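Local coordinates for protein p1 (PDB 6TY0) that suppresses RNA silencing in the plant host of rice yellow mottle virus and, as a zinc-finger protein, probably binds RNA, at residues 17-21 against 22-26. Numbering follows the deposited sequence.
Sequences KANAV and GYTHA
Ala-18 and Tyr-23 meet where helix 15-21 ends in a Schellman motif and the chain turns toward strand 26-32, in the N-terminal part of p1, away from the zinc-binding cysteines. The reach back over five residues is made by Tyr-23 N, which donates to Ala-18 O at 3.0 Å, tilted 32° from the carbonyl plane. Inside that loop Gly-22 N bonds to Asn-19 O at 2.8 Å, approaching from above the carbonyl plane in a moderately bent bond. Gly-22 carries the reversal with a positive phi of 72°, a backbone angle easily adopted by a residue without a side chain, which is why glycine suits the place. The small methyl of Ala-18 sits buried beside the turn, its CB lying 3.4 Å from Tyr-23 O while the same residue packs on Phe-50 and Pro-10. On the exposed flank the Asn-19 and Thr-24 side chains cross at about a right angle. The side chains of Val-21 and Tyr-23 both touch Phe-50 of strand 45-51, and the Tyr-23 ring, swung away from the helix by a chi1 of -159°, meets Tyr-79 edge-to-face. Branched Val-21 sets CG1 opposite its carbonyl carbon and CG2 between its own backbone N and carbonyl carbon, which brings CG2 to 4.2 Å from Tyr-23 CB.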
loop_
_atom_site.group_PDB
_atom_site.type_symbol
_atom_site.label_atom_id
_atom_site.label_comp_id
_atom_site.label_asym_id
_atom_site.label_seq_id
_atom_site.Cartn_x
_atom_site.Cartn_y
_atom_site.Cartn_z
ATOM N N LYS A 17 25.346 18.235 -10.166
ATOM C CA LYS A 17 24.452 18.178 -11.298
ATOM C C LYS A 17 23.009 18.499 -10.879
ATOM O O LYS A 17 22.280 19.176 -11.610
ATOM C CB LYS A 17 24.521 16.818 -11.966
ATOM C CG LYS A 17 23.940 16.827 -13.360
ATOM C CD LYS A 17 24.143 15.489 -14.052
ATOM C CE LYS A 17 25.567 15.295 -14.585
ATOM N NZ LYS A 17 25.650 15.594 -16.045
ATOM N N ALA A 18 22.610 18.043 -9.691
ATOM C CA ALA A 18 21.243 18.283 -9.219
ATOM C C ALA A 18 21.052 19.760 -8.930
ATOM O O ALA A 18 20.045 20.345 -9.324
ATOM C CB ALA A 18 20.930 17.463 -7.980
ATOM N N ASN A 19 21.993 20.361 -8.222
ATOM C CA ASN A 19 21.935 21.809 -8.051
ATOM C C ASN A 19 21.948 22.587 -9.372
ATOM O O ASN A 19 21.163 23.514 -9.539
ATOM C CB ASN A 19 22.991 22.289 -7.076
ATOM C CG ASN A 19 22.642 21.897 -5.654
ATOM O OD1 ASN A 19 22.080 20.830 -5.424
ATOM N ND2 ASN A 19 22.928 22.766 -4.705
ATOM N N ALA A 20 22.744 22.141 -10.339
ATOM C CA ALA A 20 22.793 22.785 -11.666
ATOM C C ALA A 20 21.412 22.990 -12.236
ATOM O O ALA A 20 21.107 24.076 -12.717
ATOM C CB ALA A 20 23.645 21.986 -12.660
ATOM N N VAL A 21 20.571 21.961 -12.206
ATOM C CA VAL A 21 19.232 22.087 -12.747
ATOM C C VAL A 21 18.224 22.577 -11.725
ATOM O O VAL A 21 17.068 22.763 -12.073
ATOM C CB VAL A 21 18.733 20.793 -13.434
ATOM C CG1 VAL A 21 19.551 20.508 -14.694
ATOM C CG2 VAL A 21 18.736 19.582 -12.493
ATOM N N GLY A 22 18.658 22.797 -10.481
ATOM C CA GLY A 22 17.767 23.204 -9.369
ATOM C C GLY A 22 16.798 22.154 -8.799
ATOM O O GLY A 22 15.772 22.528 -8.217
ATOM N N TYR A 23 17.111 20.850 -8.918
ATOM C CA TYR A 23 16.205 19.752 -8.403
ATOM C C TYR A 23 16.887 19.020 -7.281
ATOM O O TYR A 23 17.635 18.070 -7.514
ATOM C CB TYR A 23 15.849 18.803 -9.511
ATOM C CG TYR A 23 14.615 17.991 -9.271
ATOM C CD1 TYR A 23 13.396 18.471 -9.674
ATOM C CD2 TYR A 23 14.669 16.740 -8.643
ATOM C CE1 TYR A 23 12.250 17.765 -9.472
ATOM C CE2 TYR A 23 13.512 16.003 -8.444
ATOM C CZ TYR A 23 12.304 16.522 -8.858
ATOM O OH TYR A 23 11.104 15.864 -8.705
ATOM N N THR A 24 16.659 19.510 -6.066
ATOM C CA THR A 24 17.472 19.188 -4.913
ATOM C C THR A 24 16.927 18.012 -4.057
ATOM O O THR A 24 17.616 17.551 -3.142
ATOM C CB THR A 24 17.583 20.426 -3.991
ATOM O OG1 THR A 24 16.277 20.808 -3.503
ATOM C CG2 THR A 24 18.185 21.585 -4.768
ATOM N N HIS A 25 15.696 17.576 -4.306
ATOM C CA HIS A 25 15.129 16.495 -3.501
ATOM C C HIS A 25 13.843 16.001 -4.081
ATOM O O HIS A 25 13.166 16.725 -4.843
ATOM C CB HIS A 25 14.891 16.939 -2.041
ATOM C CG HIS A 25 13.726 17.862 -1.869
ATOM N ND1 HIS A 25 13.829 19.225 -2.023
ATOM C CD2 HIS A 25 12.434 17.619 -1.542
ATOM C CE1 HIS A 25 12.654 19.786 -1.799
ATOM N NE2 HIS A 25 11.790 18.835 -1.503
ATOM N N ALA A 26 13.485 14.766 -3.714
ATOM C CA ALA A 26 12.157 14.213 -4.014
ATOM C C ALA A 26 11.489 13.803 -2.713
ATOM O O ALA A 26 12.120 13.247 -1.831
ATOM C CB ALA A 26 12.273 13.016 -4.934
#